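PDB 5V4A: glycosyltransferase (duf1792) from Streptococcus sanguinis, which binds UDP and forms the GT-D-fold glycosyltransferase domain of a larger protein probably linked to accessory SecA2/SecY2 export of a serine-rich repeat cell-wall protein. Local coordinates for residues 64-69 / 206-211; 142-147 / 185-190. All coordinates share one frame; numbering follows the deposited sequence.

Contact 1 of 2, residues 64-69 / 206-211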
ATOM      1  N   GLU A  64       8.384 -13.234  13.269  1.00 20.56           N
ATOM      2  CA  GLU A  64       7.092 -12.550  13.231  1.00 20.20           C
ATOM      3  C   GLU A  64       6.892 -11.583  14.393  1.00 16.61           C
ATOM      4  O   GLU A  64       5.983 -10.751  14.335  1.00 15.74           O
ATOM      5  CB  GLU A  64       5.974 -13.581  13.254  1.00 25.47           C
ATOM      6  CG  GLU A  64       6.094 -14.484  14.475  1.00 32.24           C
ATOM      7  CD  GLU A  64       4.967 -15.480  14.611  1.00 39.37           C
ATOM      8  OE1 GLU A  64       5.264 -16.651  14.935  1.00 45.00           O
ATOM      9  OE2 GLU A  64       3.795 -15.083  14.443  1.00 36.89           O
ATOM     10  N   ARG A  65       7.713 -11.668  15.443  1.00 20.92           N
ATOM     11  CA  ARG A  65       7.640 -10.717  16.548  1.00 22.36           C
ATOM     12  C   ARG A  65       8.436  -9.450  16.247  1.00 18.74           C
ATOM     13  O   ARG A  65       7.995  -8.341  16.575  1.00 19.67           O
ATOM     14  CB  ARG A  65       8.163 -11.388  17.835  1.00 31.77           C
ATOM     15  CG  ARG A  65       8.113 -10.544  19.126  1.00 25.10           C
ATOM     16  CD  ARG A  65       8.823 -11.212  20.321  1.00 34.09           C
ATOM     17  NE  ARG A  65      10.278 -11.069  20.268  1.00 36.54           N
ATOM     18  CZ  ARG A  65      11.080 -11.089  21.329  1.00 37.51           C
ATOM     19  NH1 ARG A  65      10.577 -11.227  22.554  1.00 25.33           N
ATOM     20  NH2 ARG A  65      12.391 -10.943  21.163  1.00 41.23           N
ATOM     21  N   LEU A  66       9.573  -9.586  15.568  1.00 20.01           N
ATOM     22  CA  LEU A  66      10.453  -8.443  15.369  1.00 21.20           C
ATOM     23  C   LEU A  66      11.295  -8.653  14.123  1.00 18.90           C
ATOM     24  O   LEU A  66      11.961  -9.684  13.998  1.00 18.81           O
ATOM     25  CB  LEU A  66      11.354  -8.248  16.598  1.00 15.81           C
ATOM     26  CG  LEU A  66      12.430  -7.180  16.427  1.00 18.96           C
ATOM     27  CD1 LEU A  66      11.722  -5.878  16.177  1.00 19.25           C
ATOM     28  CD2 LEU A  66      13.255  -7.089  17.692  1.00 16.21           C
ATOM     29  N   MET A  67      11.267  -7.674  13.218  1.00 21.25           N
ATOM     30  CA  MET A  67      12.102  -7.674  12.021  1.00 16.22           C
ATOM     31  C   MET A  67      13.295  -6.758  12.253  1.00 16.09           C
ATOM     32  O   MET A  67      13.123  -5.608  12.657  1.00 18.40           O
ATOM     33  CB  MET A  67      11.328  -7.197  10.787  1.00 15.82           C
ATOM     34  CG  MET A  67      12.079  -7.441   9.470  1.00 16.20           C
ATOM     35  SD  MET A  67      11.154  -6.996   7.970  1.00 21.59           S
ATOM     36  CE  MET A  67      10.767  -5.276   8.307  1.00 14.14           C
ATOM     37  N   VAL A  68      14.498  -7.273  11.995  1.00 19.21           N
ATOM     38  CA  VAL A  68      15.741  -6.517  12.137  1.00 19.11           C
ATOM     39  C   VAL A  68      16.199  -6.109  10.743  1.00 15.75           C
ATOM     40  O   VAL A  68      16.253  -6.951   9.837  1.00 19.14           O
ATOM     41  CB  VAL A  68      16.819  -7.351  12.850  1.00 16.53           C
ATOM     42  CG1 VAL A  68      18.137  -6.596  12.895  1.00 22.02           C
ATOM     43  CG2 VAL A  68      16.331  -7.782  14.247  1.00 16.68           C
ATOM     44  N   CYS A  69      16.534  -4.820  10.561  1.00 15.52           N
ATOM     45  CA  CYS A  69      16.828  -4.276   9.244  1.00 15.45           C
ATOM     46  C   CYS A  69      18.256  -3.766   9.139  1.00 20.80           C
ATOM     47  O   CYS A  69      18.837  -3.282  10.116  1.00 16.03           O
ATOM     48  CB  CYS A  69      15.854  -3.149   8.882  1.00 29.14           C
ATOM     49  SG  CYS A  69      14.117  -3.692   8.859  1.00 15.62           S
ATOM     50  N   VAL A 206      17.100   0.599  20.613  1.00 19.33           N
ATOM     51  CA  VAL A 206      17.075  -0.038  21.920  1.00 17.79           C
ATOM     52  C   VAL A 206      15.681   0.032  22.514  1.00 15.08           C
ATOM     53  O   VAL A 206      15.237  -0.889  23.210  1.00 15.30           O
ATOM     54  CB  VAL A 206      18.104   0.631  22.841  1.00 21.29           C
ATOM     55  CG1 VAL A 206      18.200  -0.139  24.134  1.00 16.77           C
ATOM     56  CG2 VAL A 206      19.449   0.748  22.143  1.00 16.56           C
ATOM     57  N   LEU A 207      14.994   1.153  22.289  1.00 16.28           N
ATOM     58  CA  LEU A 207      13.636   1.329  22.779  1.00 14.20           C
ATOM     59  C   LEU A 207      12.704   0.276  22.192  1.00 13.81           C
ATOM     60  O   LEU A 207      11.996  -0.427  22.929  1.00 13.98           O
ATOM     61  CB  LEU A 207      13.165   2.753  22.450  1.00 13.73           C
ATOM     62  CG  LEU A 207      11.814   3.249  22.984  1.00 34.00           C
ATOM     63  CD1 LEU A 207      11.613   2.920  24.461  1.00 26.50           C
ATOM     64  CD2 LEU A 207      11.607   4.741  22.712  1.00 27.48           C
ATOM     65  N   VAL A 208      12.679   0.155  20.860  1.00 16.06           N
ATOM     66  CA  VAL A 208      11.800  -0.849  20.261  1.00 13.08           C
ATOM     67  C   VAL A 208      12.140  -2.231  20.805  1.00 13.64           C
ATOM     68  O   VAL A 208      11.249  -3.000  21.179  1.00 13.67           O
ATOM     69  CB  VAL A 208      11.881  -0.829  18.728  1.00 12.67           C
ATOM     70  CG1 VAL A 208      11.182  -2.107  18.187  1.00 12.58           C
ATOM     71  CG2 VAL A 208      11.216   0.411  18.173  1.00 15.44           C
ATOM     72  N   TYR A 209      13.425  -2.589  20.807  1.00 14.16           N
ATOM     73  CA  TYR A 209      13.796  -3.916  21.304  1.00 16.17           C
ATOM     74  C   TYR A 209      13.285  -4.134  22.721  1.00 15.12           C
ATOM     75  O   TYR A 209      12.652  -5.160  23.016  1.00 15.31           O
ATOM     76  CB  TYR A 209      15.308  -4.118  21.258  1.00 17.94           C
ATOM     77  CG  TYR A 209      15.688  -5.497  21.742  1.00 19.85           C
ATOM     78  CD1 TYR A 209      15.828  -6.542  20.859  1.00 24.49           C
ATOM     79  CD2 TYR A 209      15.879  -5.754  23.097  1.00 16.59           C
ATOM     80  CE1 TYR A 209      16.153  -7.816  21.311  1.00 16.72           C
ATOM     81  CE2 TYR A 209      16.198  -7.029  23.558  1.00 23.92           C
ATOM     82  CZ  TYR A 209      16.347  -8.048  22.655  1.00 28.12           C
ATOM     83  OH  TYR A 209      16.670  -9.316  23.094  1.00 36.24           O
ATOM     84  N   ASP A 210      13.546  -3.176  23.612  1.00 15.64           N
ATOM     85  CA  ASP A 210      13.146  -3.330  25.007  1.00 19.37           C
ATOM     86  C   ASP A 210      11.634  -3.396  25.140  1.00 21.98           C
ATOM     87  O   ASP A 210      11.107  -4.152  25.963  1.00 23.75           O
ATOM     88  CB  ASP A 210      13.697  -2.175  25.853  1.00 16.10           C
ATOM     89  CG  ASP A 210      15.158  -2.351  26.220  1.00 16.80           C
ATOM     90  OD1 ASP A 210      15.725  -3.437  25.981  1.00 30.19           O
ATOM     91  OD2 ASP A 210      15.739  -1.392  26.761  1.00 25.13           O
ATOM     92  N   LEU A 211      10.919  -2.589  24.357  1.00 14.70           N
ATOM     93  CA  LEU A 211       9.465  -2.590  24.421  1.00 14.36           C
ATOM     94  C   LEU A 211       8.879  -3.895  23.894  1.00 16.82           C
ATOM     95  O   LEU A 211       7.887  -4.386  24.441  1.00 18.09           O
ATOM     96  CB  LEU A 211       8.916  -1.399  23.629  1.00 13.61           C
ATOM     97  CG  LEU A 211       9.061  -0.027  24.282  1.00 24.19           C
ATOM     98  CD1 LEU A 211       8.551   1.045  23.328  1.00 22.78           C
ATOM     99  CD2 LEU A 211       8.331   0.021  25.614  1.00 16.13           C
TER
HETATM  100  O   HOH W   1      15.340 -11.946  22.228  1.00 39.20           O

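Contact 2 of 2, residues 142-147 / 185-190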
ATOM      1  N   ASP A 142      -4.976   4.085  16.892  1.00 21.61           N
ATOM      2  CA  ASP A 142      -4.512   5.056  17.877  1.00 11.21           C
ATOM      3  C   ASP A 142      -3.008   4.898  18.045  1.00 11.11           C
ATOM      4  O   ASP A 142      -2.507   3.797  18.287  1.00 11.18           O
ATOM      5  CB  ASP A 142      -5.211   4.898  19.226  1.00 12.51           C
ATOM      6  CG  ASP A 142      -6.715   4.992  19.125  1.00 21.56           C
ATOM      7  OD1 ASP A 142      -7.234   6.036  18.682  1.00 21.40           O
ATOM      8  OD2 ASP A 142      -7.386   4.008  19.519  1.00 26.97           O
ATOM      9  N   LEU A 143      -2.287   6.004  17.901  1.00 14.52           N
ATOM     10  CA  LEU A 143      -0.835   6.005  17.799  1.00 15.22           C
ATOM     11  C   LEU A 143      -0.213   6.646  19.040  1.00 11.35           C
ATOM     12  O   LEU A 143      -0.762   7.606  19.594  1.00 15.87           O
ATOM     13  CB  LEU A 143      -0.407   6.786  16.543  1.00 12.19           C
ATOM     14  CG  LEU A 143      -0.806   6.201  15.182  1.00 18.85           C
ATOM     15  CD1 LEU A 143      -0.277   7.067  14.039  1.00 10.56           C
ATOM     16  CD2 LEU A 143      -0.308   4.773  15.025  1.00 21.37           C
ATOM     17  N   LEU A 144       0.931   6.111  19.475  1.00 11.67           N
ATOM     18  CA  LEU A 144       1.809   6.778  20.437  1.00 11.16           C
ATOM     19  C   LEU A 144       3.125   7.050  19.720  1.00 11.08           C
ATOM     20  O   LEU A 144       3.882   6.129  19.404  1.00 11.11           O
ATOM     21  CB  LEU A 144       2.005   5.944  21.704  1.00 11.40           C
ATOM     22  CG  LEU A 144       2.831   6.699  22.769  1.00 14.02           C
ATOM     23  CD1 LEU A 144       2.209   8.036  23.228  1.00 11.57           C
ATOM     24  CD2 LEU A 144       3.076   5.780  23.956  1.00 19.09           C
ATOM     25  N   ILE A 145       3.384   8.316  19.442  1.00 11.02           N
ATOM     26  CA  ILE A 145       4.555   8.733  18.699  1.00 10.97           C
ATOM     27  C   ILE A 145       5.631   9.152  19.692  1.00 14.74           C
ATOM     28  O   ILE A 145       5.402  10.037  20.524  1.00 14.96           O
ATOM     29  CB  ILE A 145       4.188   9.869  17.735  1.00 16.29           C
ATOM     30  CG1 ILE A 145       3.372   9.327  16.564  1.00 16.83           C
ATOM     31  CG2 ILE A 145       5.386  10.626  17.307  1.00 22.88           C
ATOM     32  CD1 ILE A 145       2.969  10.390  15.557  1.00 16.75           C
ATOM     33  N   VAL A 146       6.796   8.520  19.607  1.00 13.69           N
ATOM     34  CA  VAL A 146       7.929   8.789  20.498  1.00 11.45           C
ATOM     35  C   VAL A 146       9.060   9.366  19.657  1.00 17.24           C
ATOM     36  O   VAL A 146       9.684   8.644  18.868  1.00 15.12           O
ATOM     37  CB  VAL A 146       8.368   7.517  21.236  1.00 11.64           C
ATOM     38  CG1 VAL A 146       9.375   7.868  22.325  1.00 18.93           C
ATOM     39  CG2 VAL A 146       7.143   6.817  21.846  1.00 11.63           C
ATOM     40  N   GLU A 147       9.320  10.667  19.811  1.00 14.13           N
ATOM     41  CA  GLU A 147      10.213  11.384  18.909  1.00 21.42           C
ATOM     42  C   GLU A 147      10.914  12.508  19.663  1.00 15.74           C
ATOM     43  O   GLU A 147      10.564  12.842  20.797  1.00 15.27           O
ATOM     44  CB  GLU A 147       9.445  11.981  17.730  1.00 14.57           C
ATOM     45  CG  GLU A 147       8.568  13.163  18.126  1.00 11.33           C
ATOM     46  CD  GLU A 147       7.705  13.683  16.964  1.00 22.72           C
ATOM     47  OE1 GLU A 147       6.799  14.504  17.220  1.00 14.80           O
ATOM     48  OE2 GLU A 147       7.930  13.264  15.806  1.00 14.85           O
ATOM     49  N   GLN A 185       9.486   4.611  30.793  1.00 16.45           N
ATOM     50  CA  GLN A 185       8.475   4.796  31.822  1.00 17.93           C
ATOM     51  C   GLN A 185       7.297   5.594  31.285  1.00 20.42           C
ATOM     52  O   GLN A 185       6.134   5.263  31.553  1.00 19.70           O
ATOM     53  CB  GLN A 185       9.091   5.481  33.034  1.00 23.62           C
ATOM     54  CG  GLN A 185       8.122   5.758  34.151  1.00 35.31           C
ATOM     55  CD  GLN A 185       8.835   6.010  35.456  1.00 43.08           C
ATOM     56  OE1 GLN A 185       9.955   6.525  35.472  1.00 48.67           O
ATOM     57  NE2 GLN A 185       8.196   5.643  36.563  1.00 44.67           N
ATOM     58  N   ALA A 186       7.577   6.618  30.483  1.00 19.48           N
ATOM     59  CA  ALA A 186       6.496   7.384  29.876  1.00 16.32           C
ATOM     60  C   ALA A 186       5.678   6.515  28.937  1.00 11.82           C
ATOM     61  O   ALA A 186       4.450   6.616  28.910  1.00 13.73           O
ATOM     62  CB  ALA A 186       7.052   8.597  29.132  1.00 17.98           C
ATOM     63  N   VAL A 187       6.341   5.641  28.174  1.00 13.67           N
ATOM     64  CA  VAL A 187       5.617   4.771  27.250  1.00 14.51           C
ATOM     65  C   VAL A 187       4.660   3.867  28.013  1.00 14.56           C
ATOM     66  O   VAL A 187       3.482   3.756  27.666  1.00 20.54           O
ATOM     67  CB  VAL A 187       6.599   3.956  26.392  1.00 11.03           C
ATOM     68  CG1 VAL A 187       5.887   2.784  25.741  1.00 19.17           C
ATOM     69  CG2 VAL A 187       7.240   4.860  25.321  1.00 11.91           C
ATOM     70  N   ARG A 188       5.131   3.246  29.099  1.00 16.46           N
ATOM     71  CA  ARG A 188       4.245   2.361  29.847  1.00 19.82           C
ATOM     72  C   ARG A 188       3.018   3.100  30.369  1.00 18.09           C
ATOM     73  O   ARG A 188       1.921   2.527  30.408  1.00 19.38           O
ATOM     74  CB  ARG A 188       5.005   1.701  30.998  1.00 12.71           C
ATOM     75  CG  ARG A 188       6.173   0.831  30.548  1.00 16.39           C
ATOM     76  CD  ARG A 188       6.860   0.126  31.761  1.00 20.25           C
ATOM     77  NE  ARG A 188       8.142  -0.450  31.360  1.00 22.78           N
ATOM     78  CZ  ARG A 188       9.321   0.067  31.677  1.00 16.84           C
ATOM     79  NH1 ARG A 188       9.388   1.158  32.431  1.00 19.78           N
ATOM     80  NH2 ARG A 188      10.431  -0.497  31.234  1.00 19.30           N
ATOM     81  N   GLU A 189       3.179   4.371  30.750  1.00 18.02           N
ATOM     82  CA  GLU A 189       2.084   5.137  31.334  1.00 19.41           C
ATOM     83  C   GLU A 189       1.052   5.587  30.303  1.00 14.07           C
ATOM     84  O   GLU A 189      -0.122   5.761  30.652  1.00 20.23           O
ATOM     85  CB  GLU A 189       2.632   6.365  32.068  1.00 21.17           C
ATOM     86  CG  GLU A 189       1.643   6.983  33.058  1.00 34.62           C
ATOM     87  CD  GLU A 189       1.441   8.476  32.854  1.00 50.38           C
ATOM     88  OE1 GLU A 189       0.355   8.984  33.216  1.00 51.35           O
ATOM     89  OE2 GLU A 189       2.368   9.140  32.339  1.00 59.18           O
ATOM     90  N   HIS A 190       1.442   5.757  29.039  1.00 15.00           N
ATOM     91  CA  HIS A 190       0.535   6.337  28.052  1.00 11.11           C
ATOM     92  C   HIS A 190       0.207   5.425  26.882  1.00 19.48           C
ATOM     93  O   HIS A 190      -0.642   5.790  26.058  1.00 20.16           O
ATOM     94  CB  HIS A 190       1.127   7.639  27.494  1.00 16.99           C
ATOM     95  CG  HIS A 190       1.297   8.704  28.524  1.00 16.47           C
ATOM     96  ND1 HIS A 190       0.232   9.391  29.062  1.00 18.83           N
ATOM     97  CD2 HIS A 190       2.404   9.183  29.133  1.00 18.43           C
ATOM     98  CE1 HIS A 190       0.680  10.263  29.947  1.00 15.52           C
ATOM     99  NE2 HIS A 190       1.994  10.149  30.019  1.00 21.33           N
TER

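Contact 1 of 2, residues 64-69 / 206-211
A water molecule lies 3.1 Å from the phenol oxygen OH of Y209 and also accepts a weak, 3.3 Å hydrogen bond from R65 NH2, so the water joins the arginine just ahead of the strand to the helix tyrosine. Here two parts of the GT-D fold come together: strand 66-70, the middle strand of a three-stranded parallel sheet, and helix 201-213, which follows strand 195-199 of the five-stranded sheet. Apart from this water the contact is apolar and centres on L66. With CG anti to the backbone N (chi1 173°) and CD2 extended away from CA, the leucine reaches across so that CD2 lies 4.1 Å from CD1 of Y209. The two side chains cross at about a right angle, and the methyl approaches the ring obliquely. The other branch, CD1, turns to V208 and stops 4.3 Å from its CG1. V208 also leans on V26 of the neighbouring strand 24-27, which ties the helix to a second strand of the same sheet. These distances describe a light contact, with 125 Å² buried. Helix 48-58 adds R53 and I57 against the tyrosine, while M60 touches it from a loop. Q213, one turn on, accepts from R65 NH1 through OE1 and donates from NE2 to the carbonyl oxygen of Y209, giving the guanidinium a direct tie to the helix. D63 OD1 accepts from R65 N, closing an Asx turn, and also from L66 N, the first residue of the strand. K205, a UDP-binding residue, precedes V208 by one turn. At the edge of the Y209 ring, in its plane, D210 OD1 sits 3.7 Å from CD2, the same oxygen that forms a salt bridge with R53.

Contact 2 of 2, residues 142-147 / 185-190
L144 meets the last turn of helix 180-190 with both its methyls. CG stands anti to the backbone N (chi1 -175°) and CD2 continues the extended line from CA, which carries this methyl up to the helix backbone. There L144 CD2 comes 4.1 Å from H190 C and 4.2 Å from V187 O. The other methyl, CD1, ends 4.4 Å from CB of H190. Leucine therefore packs here against main chain and the root of a side chain, while the imidazole itself leads away from the strand. I169, on strand 165-171, receives a further contact from H190. I145, next along, projects to the opposite face of the sheet, where it touches I166 and M199. V146 returns to the helix side, and its CG2 lies 4.0 Å from CG2 of V187, the two side chains crossing at about a right angle. In both valines this methyl is the one beside the backbone N, the other being left for different neighbours: V146 also packs on L207 and V187 on L211, both from helix 201-213. E147 again faces the other way, its carboxylate held by a salt bridge to R168 and by the backbone N of S153. G148, which follows directly, binds UDP; the C-terminal end of the strand therefore leads to the nucleotide site. The helix runs nearly antiparallel to it, at 167°, with the short axes 10.3 Å apart at closest approach. Strands 165-171 and 195-199 flank strand 142-148, and helix 180-190 connects them across its face. The arrangement is a beta-alpha-beta crossover that passes over an intervening strand, part of the parallel alpha/beta sheet whose strand ends carry UDP-binding residues in this GT-D domain.

Both contacts are buried and set a strand of a parallel sheet against a helix, but in different sheets: contact 1 joins the three-stranded sheet to helix 201-213, whereas contact 2 covers the five-stranded sheet with its own crossover helix. The two meet directly where L211 CD2 lies 3.7 Å from V187 CG1 and L207 CD2 lies 3.9 Å from V146 CG1. Helix 201-213 thus presents V208 and Y209 to one sheet and L207 and L211 to the other contact. Chemistry follows position: contact 2 has only van der Waals contacts, methyls against methyls and helix backbone, while contact 1 grades from leucine and valine into a partly exposed tyrosine and a water that R65 reaches only weakly.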